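Local structure of Crov588 (Cafeteriavirus, 6NYR) at residues 194-199 / 216-221; 237-242 / 259-264; 593-598 / 614-619; 608-613 / 628-633. The protein is of unknown function but builds a circular leucine-rich-repeat solenoid from a long series of FNIP-type repeats. All coordinates share one frame; numbering follows the deposited sequence.

Contact 1 of 4, residues 194-199 / 216-221; sequences RNFNQK and WYFNQQ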
# COMPACT_ATOMS: atom_id res chain seq x y z
N ARG A 194 -8.13 -24.93 -2.88
CA ARG A 194 -6.87 -25.66 -2.79
C ARG A 194 -6.97 -27.06 -3.38
O ARG A 194 -6.21 -27.42 -4.28
CB ARG A 194 -6.45 -25.76 -1.32
CG ARG A 194 -4.96 -25.95 -1.08
CD ARG A 194 -4.67 -26.05 0.41
NE ARG A 194 -5.45 -27.14 1.01
CZ ARG A 194 -5.53 -27.39 2.31
NH1 ARG A 194 -4.87 -26.64 3.18
NH2 ARG A 194 -6.27 -28.41 2.74
N ASN A 195 -7.90 -27.86 -2.88
CA ASN A 195 -7.86 -29.30 -3.08
C ASN A 195 -8.64 -29.79 -4.29
O ASN A 195 -8.64 -31.00 -4.55
CB ASN A 195 -8.38 -30.02 -1.83
CG ASN A 195 -7.42 -29.90 -0.66
OD1 ASN A 195 -6.39 -29.24 -0.76
ND2 ASN A 195 -7.77 -30.53 0.46
N PHE A 196 -9.31 -28.91 -5.03
CA PHE A 196 -10.05 -29.38 -6.18
C PHE A 196 -9.09 -29.91 -7.24
O PHE A 196 -8.29 -29.15 -7.80
CB PHE A 196 -10.92 -28.28 -6.79
CG PHE A 196 -11.66 -28.73 -8.01
CD1 PHE A 196 -12.84 -29.44 -7.89
CD2 PHE A 196 -11.16 -28.47 -9.27
CE1 PHE A 196 -13.52 -29.87 -9.01
CE2 PHE A 196 -11.84 -28.90 -10.40
CZ PHE A 196 -13.02 -29.60 -10.27
N ASN A 197 -9.17 -31.22 -7.52
CA ASN A 197 -8.32 -31.87 -8.52
C ASN A 197 -9.18 -32.95 -9.19
O ASN A 197 -8.95 -34.15 -9.07
CB ASN A 197 -7.05 -32.45 -7.90
CG ASN A 197 -6.08 -32.96 -8.95
OD1 ASN A 197 -6.18 -32.62 -10.13
ND2 ASN A 197 -5.13 -33.78 -8.52
N GLN A 198 -10.21 -32.51 -9.90
CA GLN A 198 -11.21 -33.37 -10.51
C GLN A 198 -11.28 -33.07 -12.00
O GLN A 198 -11.13 -31.91 -12.41
CB GLN A 198 -12.58 -33.14 -9.84
CG GLN A 198 -13.30 -34.38 -9.34
CD GLN A 198 -12.39 -35.40 -8.68
OE1 GLN A 198 -12.24 -36.51 -9.19
NE2 GLN A 198 -11.77 -35.03 -7.57
N LYS A 199 -11.49 -34.10 -12.80
CA LYS A 199 -11.60 -33.91 -14.24
C LYS A 199 -12.75 -32.97 -14.57
O LYS A 199 -13.77 -32.92 -13.87
CB LYS A 199 -11.80 -35.25 -14.95
CG LYS A 199 -10.54 -36.09 -15.13
CD LYS A 199 -10.90 -37.51 -15.56
CE LYS A 199 -9.68 -38.30 -16.03
NZ LYS A 199 -8.55 -38.30 -15.06
N TRP A 216 -4.47 -24.79 -5.84
CA TRP A 216 -3.19 -25.47 -5.62
C TRP A 216 -3.07 -26.81 -6.33
O TRP A 216 -2.13 -27.02 -7.10
CB TRP A 216 -3.02 -25.64 -4.10
CG TRP A 216 -1.70 -26.11 -3.61
CD1 TRP A 216 -1.19 -27.38 -3.65
CD2 TRP A 216 -0.71 -25.31 -2.94
NE1 TRP A 216 0.05 -27.41 -3.07
CE2 TRP A 216 0.37 -26.16 -2.62
CE3 TRP A 216 -0.64 -23.96 -2.58
CZ2 TRP A 216 1.51 -25.70 -1.98
CZ3 TRP A 216 0.50 -23.50 -1.94
CH2 TRP A 216 1.55 -24.37 -1.64
N TYR A 217 -4.01 -27.72 -6.09
CA TYR A 217 -3.80 -29.11 -6.49
C TYR A 217 -4.39 -29.46 -7.85
O TYR A 217 -4.18 -30.59 -8.32
CB TYR A 217 -4.38 -30.07 -5.43
CG TYR A 217 -3.54 -30.17 -4.18
CD1 TYR A 217 -2.43 -31.00 -4.12
CD2 TYR A 217 -3.86 -29.44 -3.04
CE1 TYR A 217 -1.65 -31.09 -2.99
CE2 TYR A 217 -3.10 -29.53 -1.89
CZ TYR A 217 -1.99 -30.35 -1.87
OH TYR A 217 -1.23 -30.44 -0.73
N PHE A 218 -5.11 -28.55 -8.51
CA PHE A 218 -5.71 -28.92 -9.78
C PHE A 218 -4.63 -29.29 -10.79
O PHE A 218 -3.72 -28.50 -11.07
CB PHE A 218 -6.55 -27.78 -10.36
CG PHE A 218 -7.16 -28.12 -11.69
CD1 PHE A 218 -8.32 -28.89 -11.76
CD2 PHE A 218 -6.57 -27.70 -12.86
CE1 PHE A 218 -8.87 -29.21 -12.98
CE2 PHE A 218 -7.13 -28.02 -14.09
CZ PHE A 218 -8.28 -28.78 -14.15
N ASN A 219 -4.73 -30.50 -11.35
CA ASN A 219 -3.76 -30.94 -12.34
C ASN A 219 -4.37 -32.01 -13.25
O ASN A 219 -3.87 -33.14 -13.31
CB ASN A 219 -2.50 -31.48 -11.67
CG ASN A 219 -1.35 -31.66 -12.64
OD1 ASN A 219 -1.37 -31.10 -13.74
ND2 ASN A 219 -0.35 -32.42 -12.24
N GLN A 220 -5.44 -31.66 -13.95
CA GLN A 220 -6.07 -32.54 -14.92
C GLN A 220 -5.97 -31.90 -16.30
O GLN A 220 -5.93 -30.68 -16.43
CB GLN A 220 -7.55 -32.77 -14.59
CG GLN A 220 -7.79 -33.41 -13.24
CD GLN A 220 -7.27 -34.83 -13.16
OE1 GLN A 220 -7.38 -35.61 -14.11
NE2 GLN A 220 -6.68 -35.18 -12.02
N GLN A 221 -5.92 -32.74 -17.33
CA GLN A 221 -5.86 -32.20 -18.68
C GLN A 221 -7.12 -31.42 -19.03
O GLN A 221 -8.22 -31.71 -18.54
CB GLN A 221 -5.63 -33.28 -19.74
CG GLN A 221 -4.24 -33.82 -19.69
CD GLN A 221 -3.83 -34.48 -21.00
OE1 GLN A 221 -4.66 -34.81 -21.84
NE2 GLN A 221 -2.53 -34.48 -21.24
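Residues 216-221 follow 194-199 one coil later, the two segments running within 5° of the same direction. At Trp-216 the meeting is aliphatic: CB rests against CG of Arg-194 at 3.6 Å, while the indole, with CG anti to the backbone N, swings away. Tyr-217 makes the backbone link. Its N gives a hydrogen bond of 2.9 Å to Arg-194 O, approaching nearly along the C=O axis. That same carbonyl sits at the edge of the phenol ring, close to its plane, while Trp-216 CD1 lies over one face, 3.3 Å above the ring. Beside the ring, Asn-195 OD1 accepts a bond from Arg-194 NE and comes within 3.4 Å of Tyr-217 CD2. Phe-218 then turns inward alongside Phe-196, CD1 touching CE2 at 3.8 Å, with Gln-198 O at the ring edge. The N of Asn-219 donates to Asn-197 OD1 over 2.8 Å, from above the amide plane. Asn-197 has CG anti to its own N (chi1 -172°), which carries the oxygen across to the next coil. Gln-220, bent at chi2, supplies the second donor: NE2 reaches OD1 at 3.2 Å, and OE1 accepts from Lys-199 NZ. The scheme recurs on both flanks, where Asn-175 OD1 grips Asn-197 N and Gln-198 NE2, and Asn-219 OD1 grips Asn-241 N and Gln-242 NE2. It belongs to the recurring F-N-Q triplet of these FNIP-type repeats, whose asparagine takes a backbone N-H and a glutamine NE2 from the next coil, within a solenoid of the leucine-rich-repeat class.

Contact 2 of 4, residues 237-242 / 259-264; sequences GRNFNQ and GRNFNQ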
# COMPACT_ATOMS: atom_id res chain seq x y z
N GLY A 237 -3.49 -23.00 -11.08
CA GLY A 237 -2.94 -23.07 -9.74
C GLY A 237 -1.53 -23.63 -9.72
O GLY A 237 -0.90 -23.87 -10.75
N ARG A 238 -1.04 -23.84 -8.50
CA ARG A 238 0.36 -24.21 -8.30
C ARG A 238 0.74 -25.43 -9.14
O ARG A 238 1.74 -25.41 -9.86
CB ARG A 238 0.62 -24.47 -6.82
CG ARG A 238 2.09 -24.69 -6.47
CD ARG A 238 2.24 -25.28 -5.08
NE ARG A 238 3.64 -25.55 -4.74
CZ ARG A 238 4.27 -26.70 -4.95
NH1 ARG A 238 3.65 -27.73 -5.50
NH2 ARG A 238 5.54 -26.82 -4.60
N ASN A 239 -0.05 -26.50 -9.05
CA ASN A 239 0.37 -27.80 -9.53
C ASN A 239 -0.03 -28.10 -10.97
O ASN A 239 0.40 -29.13 -11.51
CB ASN A 239 -0.22 -28.90 -8.64
CG ASN A 239 0.44 -28.96 -7.28
OD1 ASN A 239 1.35 -28.19 -6.98
ND2 ASN A 239 -0.04 -29.88 -6.43
N PHE A 240 -0.83 -27.26 -11.62
CA PHE A 240 -1.25 -27.58 -12.98
C PHE A 240 -0.03 -27.67 -13.89
O PHE A 240 0.74 -26.71 -14.02
CB PHE A 240 -2.21 -26.54 -13.53
CG PHE A 240 -2.53 -26.76 -14.99
CD1 PHE A 240 -3.50 -27.68 -15.36
CD2 PHE A 240 -1.84 -26.08 -15.98
CE1 PHE A 240 -3.78 -27.90 -16.70
CE2 PHE A 240 -2.12 -26.29 -17.31
CZ PHE A 240 -3.09 -27.21 -17.67
N ASN A 241 0.14 -28.82 -14.54
CA ASN A 241 1.28 -29.04 -15.43
C ASN A 241 0.90 -30.08 -16.49
O ASN A 241 1.49 -31.16 -16.59
CB ASN A 241 2.50 -29.49 -14.63
CG ASN A 241 3.79 -29.38 -15.42
OD1 ASN A 241 3.85 -28.67 -16.43
ND2 ASN A 241 4.82 -30.10 -14.99
N GLN A 242 -0.11 -29.77 -17.29
CA GLN A 242 -0.54 -30.63 -18.38
C GLN A 242 -0.33 -29.92 -19.71
O GLN A 242 -0.38 -28.69 -19.79
CB GLN A 242 -2.01 -31.03 -18.25
CG GLN A 242 -2.32 -31.84 -17.02
CD GLN A 242 -1.63 -33.19 -17.03
OE1 GLN A 242 -1.63 -33.89 -18.05
NE2 GLN A 242 -1.01 -33.55 -15.92
N GLY A 259 0.49 -21.24 -13.09
CA GLY A 259 0.99 -21.34 -11.74
C GLY A 259 2.41 -21.86 -11.69
O GLY A 259 3.10 -22.00 -12.70
N ARG A 260 2.85 -22.18 -10.47
CA ARG A 260 4.25 -22.52 -10.24
C ARG A 260 4.76 -23.59 -11.20
O ARG A 260 5.79 -23.40 -11.86
CB ARG A 260 4.43 -22.97 -8.78
CG ARG A 260 5.85 -23.41 -8.45
CD ARG A 260 6.04 -23.62 -6.95
NE ARG A 260 7.41 -24.01 -6.64
CZ ARG A 260 7.87 -25.26 -6.74
NH1 ARG A 260 7.07 -26.23 -7.14
NH2 ARG A 260 9.12 -25.53 -6.43
N ASN A 261 4.05 -24.71 -11.30
CA ASN A 261 4.64 -25.93 -11.83
C ASN A 261 4.49 -26.11 -13.34
O ASN A 261 5.09 -27.03 -13.89
CB ASN A 261 4.04 -27.16 -11.13
CG ASN A 261 4.47 -27.29 -9.68
OD1 ASN A 261 5.26 -26.49 -9.18
ND2 ASN A 261 3.94 -28.30 -9.01
N PHE A 262 3.71 -25.28 -14.02
CA PHE A 262 3.53 -25.50 -15.45
C PHE A 262 4.87 -25.35 -16.17
O PHE A 262 5.52 -24.30 -16.09
CB PHE A 262 2.53 -24.52 -16.05
CG PHE A 262 2.38 -24.67 -17.54
CD1 PHE A 262 1.50 -25.59 -18.07
CD2 PHE A 262 3.15 -23.90 -18.40
CE1 PHE A 262 1.36 -25.73 -19.44
CE2 PHE A 262 3.02 -24.04 -19.77
CZ PHE A 262 2.12 -24.95 -20.29
N ASN A 263 5.28 -26.39 -16.89
CA ASN A 263 6.55 -26.40 -17.59
C ASN A 263 6.44 -27.31 -18.82
O ASN A 263 7.20 -28.25 -19.02
CB ASN A 263 7.66 -26.87 -16.64
CG ASN A 263 9.04 -26.61 -17.20
OD1 ASN A 263 9.21 -25.86 -18.17
ND2 ASN A 263 10.05 -27.23 -16.60
N GLN A 264 5.47 -27.01 -19.67
CA GLN A 264 5.23 -27.77 -20.89
C GLN A 264 5.56 -26.93 -22.12
O GLN A 264 5.48 -25.70 -22.09
CB GLN A 264 3.77 -28.23 -20.98
CG GLN A 264 3.35 -29.18 -19.87
CD GLN A 264 4.12 -30.48 -19.88
OE1 GLN A 264 4.38 -31.06 -20.95
NE2 GLN A 264 4.51 -30.94 -18.70
O HOH W 1 0.41 -24.39 -13.17
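The two backbones run in the same direction in matching turns, joined by a 2.8 Å hydrogen bond from Asn-261 N that meets Arg-238 O nearly along its C=O axis. Gly-259, without a side chain, brings its CA to 3.3 Å from Gly-237 O in a CA-H...O contact. A water donates to both Gly-237 O and Phe-240 O and accepts weakly from Gly-259 N. Arg-238 and Arg-260 are both extended, and their guanidinium planes lie face over face, 9° apart, with NH2 of Arg-238 at 3.0 Å from NH1 of Arg-260. This close approach of like charges is probably eased by the asparagines that follow. Arg-238 NH1 donates 2.8 Å to Asn-239 OD1 in the carbonyl plane, and Arg-260 NH1 bonds weakly to Asn-261 OD1. Further along, Asn-241 OD1 takes the N of Asn-263 at 2.7 Å and, weakly, Gln-264 NE2. Phe-240 CE2 packs on Phe-262 CD1 at 3.8 Å. The contact lies in the loops that follow strands 233-235 and 255-257, where Phe-240 stacks on Phe-236 and Phe-262 on Phe-258.

Contact 3 of 4, residues 593-598 / 614-619; sequences NQKITE and FNQKIT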
# COMPACT_ATOMS: atom_id res chain seq x y z
N ASN A 593 11.19 18.53 29.04
CA ASN A 593 10.51 18.62 30.33
C ASN A 593 10.89 19.93 31.02
O ASN A 593 11.48 19.96 32.10
CB ASN A 593 10.85 17.42 31.21
CG ASN A 593 9.92 17.29 32.41
OD1 ASN A 593 8.81 17.82 32.40
ND2 ASN A 593 10.37 16.58 33.44
N GLN A 594 10.55 21.05 30.39
CA GLN A 594 10.83 22.37 30.92
C GLN A 594 9.53 23.10 31.25
O GLN A 594 8.49 22.86 30.65
CB GLN A 594 11.64 23.21 29.93
CG GLN A 594 13.02 22.65 29.62
CD GLN A 594 13.91 22.60 30.85
OE1 GLN A 594 13.97 23.55 31.63
NE2 GLN A 594 14.60 21.48 31.03
N LYS A 595 9.61 24.00 32.23
CA LYS A 595 8.46 24.79 32.64
C LYS A 595 8.11 25.80 31.56
O LYS A 595 8.99 26.43 30.96
CB LYS A 595 8.78 25.50 33.96
CG LYS A 595 8.93 24.53 35.14
CD LYS A 595 9.96 25.03 36.15
CE LYS A 595 9.36 25.68 37.38
NZ LYS A 595 10.40 26.51 38.07
N ILE A 596 6.82 25.94 31.30
CA ILE A 596 6.32 26.86 30.28
C ILE A 596 5.49 27.92 30.99
O ILE A 596 4.46 27.62 31.59
CB ILE A 596 5.47 26.14 29.22
CG1 ILE A 596 6.33 25.11 28.48
CG2 ILE A 596 4.89 27.15 28.24
CD1 ILE A 596 5.60 24.37 27.38
N THR A 597 5.95 29.17 30.92
CA THR A 597 5.27 30.28 31.56
C THR A 597 4.36 30.97 30.54
O THR A 597 4.24 30.56 29.39
CB THR A 597 6.29 31.27 32.13
OG1 THR A 597 7.11 31.78 31.07
CG2 THR A 597 7.19 30.58 33.15
N GLU A 598 3.71 32.05 30.99
CA GLU A 598 2.75 32.74 30.13
C GLU A 598 3.47 33.52 29.03
O GLU A 598 4.63 33.92 29.16
CB GLU A 598 1.86 33.68 30.96
CG GLU A 598 2.58 34.50 32.01
CD GLU A 598 1.75 35.68 32.49
OE1 GLU A 598 0.51 35.56 32.57
OE2 GLU A 598 2.34 36.75 32.77
N PHE A 614 7.32 14.99 29.44
CA PHE A 614 6.84 16.28 29.91
C PHE A 614 5.87 16.10 31.07
O PHE A 614 4.95 15.28 31.00
CB PHE A 614 6.17 17.07 28.79
CG PHE A 614 5.60 18.38 29.24
CD1 PHE A 614 6.38 19.53 29.25
CD2 PHE A 614 4.28 18.47 29.67
CE1 PHE A 614 5.86 20.74 29.67
CE2 PHE A 614 3.76 19.68 30.10
CZ PHE A 614 4.55 20.81 30.09
N ASN A 615 6.06 16.88 32.14
CA ASN A 615 5.28 16.73 33.35
C ASN A 615 5.40 17.98 34.22
O ASN A 615 5.81 17.90 35.38
CB ASN A 615 5.73 15.48 34.12
CG ASN A 615 4.85 15.18 35.33
OD1 ASN A 615 5.24 14.41 36.21
ND2 ASN A 615 3.68 15.79 35.39
N GLN A 616 5.06 19.14 33.65
CA GLN A 616 5.09 20.42 34.35
C GLN A 616 3.67 20.98 34.42
O GLN A 616 2.86 20.79 33.51
CB GLN A 616 6.00 21.42 33.63
CG GLN A 616 7.43 20.93 33.45
CD GLN A 616 8.17 20.79 34.76
OE1 GLN A 616 8.04 21.62 35.65
NE2 GLN A 616 8.95 19.72 34.88
N LYS A 617 3.38 21.67 35.52
CA LYS A 617 2.04 22.21 35.73
C LYS A 617 1.70 23.22 34.64
O LYS A 617 2.57 23.95 34.15
CB LYS A 617 1.95 22.87 37.11
CG LYS A 617 2.90 24.04 37.30
CD LYS A 617 2.59 24.82 38.57
CE LYS A 617 3.26 26.19 38.55
NZ LYS A 617 2.90 27.02 39.74
N ILE A 618 0.43 23.25 34.25
CA ILE A 618 -0.09 24.22 33.29
C ILE A 618 -0.98 25.19 34.03
O ILE A 618 -2.03 24.80 34.57
CB ILE A 618 -0.85 23.54 32.13
CG1 ILE A 618 0.07 22.58 31.37
CG2 ILE A 618 -1.44 24.58 31.19
CD1 ILE A 618 1.23 23.26 30.65
N THR A 619 -0.59 26.46 34.05
CA THR A 619 -1.33 27.50 34.73
C THR A 619 -2.08 28.36 33.70
O THR A 619 -2.03 28.12 32.49
CB THR A 619 -0.40 28.36 35.59
OG1 THR A 619 0.47 29.12 34.75
CG2 THR A 619 0.43 27.47 36.51
O HOH W 2 1.78 26.59 33.15
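One side-chain oxygen, Asn-593 OD1, carries the polar core of this contact by accepting two donors from the following coil. The N of Asn-615 bonds to it at 2.9 Å, and NE2 of Gln-616 at 3.1 Å in a nearly straight bond of 168°. Both donors stand above the plane of the Asn-593 amide, while OD1 lies in the plane of the Gln-616 amide, so the glutamine is aimed squarely even though the two amide planes are turned 54° apart. A bend at chi2 folds Gln-616 back to make this possible, and it also lays OE1 against Lys-595 CG at 3.1 Å. Farther along, a water donates to Ile-596 O and to Lys-617 O and accepts from Thr-619 N, spanning the gap where the two backbones diverge. On the inner side, the Phe-614 ring receives Gln-594 O at its edge, 3.5 Å from CE1, and Ile-596 CD1 touches the same CE1 more loosely at 4.3 Å. Phe-614 also stacks on Phe-610, and Asn-571 OD1 grips Asn-593 N and Gln-594 NE2 just as Asn-593 holds the next coil. The chemistry suggests a division of labour: the directional amide bonds probably set the register of the coils, while the buried Phe-614 and Ile-596 add less specific packing, and water bridges the backbones farther along.

Contact 4 of 4, residues 608-613 / 628-633; sequences LTFGLR and THLTFG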
# COMPACT_ATOMS: atom_id res chain seq x y z
N LEU A 608 -0.77 21.39 19.58
CA LEU A 608 0.32 21.32 20.54
C LEU A 608 0.47 19.89 21.02
O LEU A 608 -0.50 19.28 21.49
CB LEU A 608 0.06 22.25 21.73
CG LEU A 608 1.16 22.35 22.77
CD1 LEU A 608 2.47 22.75 22.10
CD2 LEU A 608 0.77 23.35 23.85
N THR A 609 1.67 19.34 20.89
CA THR A 609 1.95 17.98 21.34
C THR A 609 3.19 17.98 22.21
O THR A 609 4.29 18.32 21.75
CB THR A 609 2.13 17.04 20.14
OG1 THR A 609 0.94 17.03 19.34
CG2 THR A 609 2.42 15.62 20.62
N PHE A 610 3.02 17.60 23.47
CA PHE A 610 4.13 17.34 24.38
C PHE A 610 4.57 15.88 24.24
O PHE A 610 3.79 15.01 23.85
CB PHE A 610 3.73 17.64 25.82
CG PHE A 610 3.38 19.08 26.05
CD1 PHE A 610 4.36 20.02 26.30
CD2 PHE A 610 2.05 19.49 26.02
CE1 PHE A 610 4.03 21.35 26.51
CE2 PHE A 610 1.72 20.82 26.23
CZ PHE A 610 2.71 21.75 26.47
N GLY A 611 5.83 15.63 24.55
CA GLY A 611 6.42 14.32 24.41
C GLY A 611 6.30 13.45 25.65
O GLY A 611 5.54 13.75 26.58
N LEU A 612 7.09 12.38 25.68
CA LEU A 612 6.90 11.32 26.66
C LEU A 612 7.10 11.84 28.08
O LEU A 612 6.30 11.55 28.97
CB LEU A 612 7.86 10.16 26.37
CG LEU A 612 7.73 8.88 27.19
CD1 LEU A 612 8.29 7.69 26.40
CD2 LEU A 612 8.44 8.98 28.53
N ARG A 613 8.17 12.59 28.32
CA ARG A 613 8.61 12.90 29.67
C ARG A 613 8.08 14.22 30.22
O ARG A 613 8.34 14.53 31.38
CB ARG A 613 10.14 12.90 29.73
CG ARG A 613 10.77 11.54 29.48
CD ARG A 613 12.29 11.55 29.58
NE ARG A 613 12.83 10.20 29.65
CZ ARG A 613 12.82 9.44 30.75
NH1 ARG A 613 12.29 9.91 31.87
NH2 ARG A 613 13.33 8.22 30.72
N THR A 628 -6.70 24.10 19.43
CA THR A 628 -7.81 23.18 19.21
C THR A 628 -7.48 21.74 19.56
O THR A 628 -8.41 20.97 19.84
CB THR A 628 -8.25 23.21 17.74
OG1 THR A 628 -7.13 22.90 16.90
CG2 THR A 628 -8.81 24.58 17.37
N HIS A 629 -6.20 21.35 19.55
CA HIS A 629 -5.80 19.96 19.73
C HIS A 629 -4.58 19.92 20.64
O HIS A 629 -3.48 20.32 20.24
CB HIS A 629 -5.51 19.30 18.38
CG HIS A 629 -6.74 19.09 17.54
ND1 HIS A 629 -7.46 20.14 17.01
CD2 HIS A 629 -7.36 17.96 17.15
CE1 HIS A 629 -8.48 19.65 16.32
NE2 HIS A 629 -8.44 18.34 16.39
N LEU A 630 -4.78 19.41 21.86
CA LEU A 630 -3.74 19.37 22.88
C LEU A 630 -3.45 17.92 23.23
O LEU A 630 -4.36 17.18 23.63
CB LEU A 630 -4.17 20.13 24.13
CG LEU A 630 -3.19 20.12 25.30
CD1 LEU A 630 -1.84 20.69 24.89
CD2 LEU A 630 -3.76 20.87 26.49
N THR A 631 -2.20 17.51 23.07
CA THR A 631 -1.79 16.14 23.33
C THR A 631 -0.65 16.11 24.34
O THR A 631 0.37 16.78 24.15
CB THR A 631 -1.36 15.44 22.03
OG1 THR A 631 -2.45 15.44 21.10
CG2 THR A 631 -0.93 14.01 22.32
N PHE A 632 -0.84 15.33 25.40
CA PHE A 632 0.18 15.10 26.41
C PHE A 632 0.75 13.70 26.26
O PHE A 632 0.17 12.83 25.61
CB PHE A 632 -0.39 15.28 27.81
CG PHE A 632 -0.69 16.69 28.17
CD1 PHE A 632 0.32 17.55 28.56
CD2 PHE A 632 -1.99 17.18 28.11
CE1 PHE A 632 0.04 18.87 28.88
CE2 PHE A 632 -2.27 18.48 28.43
CZ PHE A 632 -1.25 19.33 28.82
N GLY A 633 1.90 13.49 26.90
CA GLY A 633 2.63 12.25 26.78
C GLY A 633 2.35 11.28 27.92
O GLY A 633 1.52 11.52 28.79
O HOH W 3 -1.84 17.81 19.16
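Matching torsions in neighbouring coils put like side chains next to like. Leu-608 has CG anti to its backbone N (chi1 -176°), and Leu-630 does the same, so the two branches run side by side, CD2 of Leu-608 lying 3.9 Å from CD1 of Leu-630. Phe-610 and Phe-632 instead place CG beside the backbone N (chi1 -63° in Phe-610), which sends their rings off in the same direction. The ring planes are 7° apart but so far displaced that they barely overlap; the touch is between Phe-610 CD2 and Phe-632 CE1, at 3.6 Å. Leu-630 CD1 fits in at the edge of the Phe-610 ring. Between these residues runs the parallel strand pairing that defines a leucine-rich repeat: each coil adds one short strand, here 607-609 beside 629-631, with leucines facing the solenoid core and threonines on the other face. Three backbone bonds hold the pair, all close to the C=O axes. The straightest runs from Leu-608 N to His-629 O at 3.0 Å; the others join Thr-631 N to Leu-608 O and Phe-610 N to Thr-631 O. On the threonine face, a water hydrogen-bonds to both hydroxyls, Thr-609 OG1 and Thr-631 OG1, and donates to Leu-608 O. Past the strands, Gly-633 CA comes to 3.3 Å from Gly-611 O in a CA-H...O contact, an approach open to a residue without a side chain. In the core, Phe-632 stacks on Phe-636, while strand 651-655 packs against Phe-632 from the next coil.

From the N terminus, contact 1 closes the coil containing strand 211-213, and contact 2 follows in series, closing the one with strand 255-257. The two adjoin directly: Trp-216 O probably bonds to Asn-239 N, so four consecutive coils are tied together. Far along the chain, on the opposite side of its centre, contact 3 closes the coil with strand 607-609. Contact 4 crosses it, closing the loop 614-627 between strands 607-609 and 629-631, the segments alternating as 593-598, 608-613, 614-619 and 628-633. These two meet where Ile-596 touches Phe-610, joining the loop after strand 585-587 to the residue just past strand 607-609. The two groups lie about 57 to 69 Å apart between centres, across the ring.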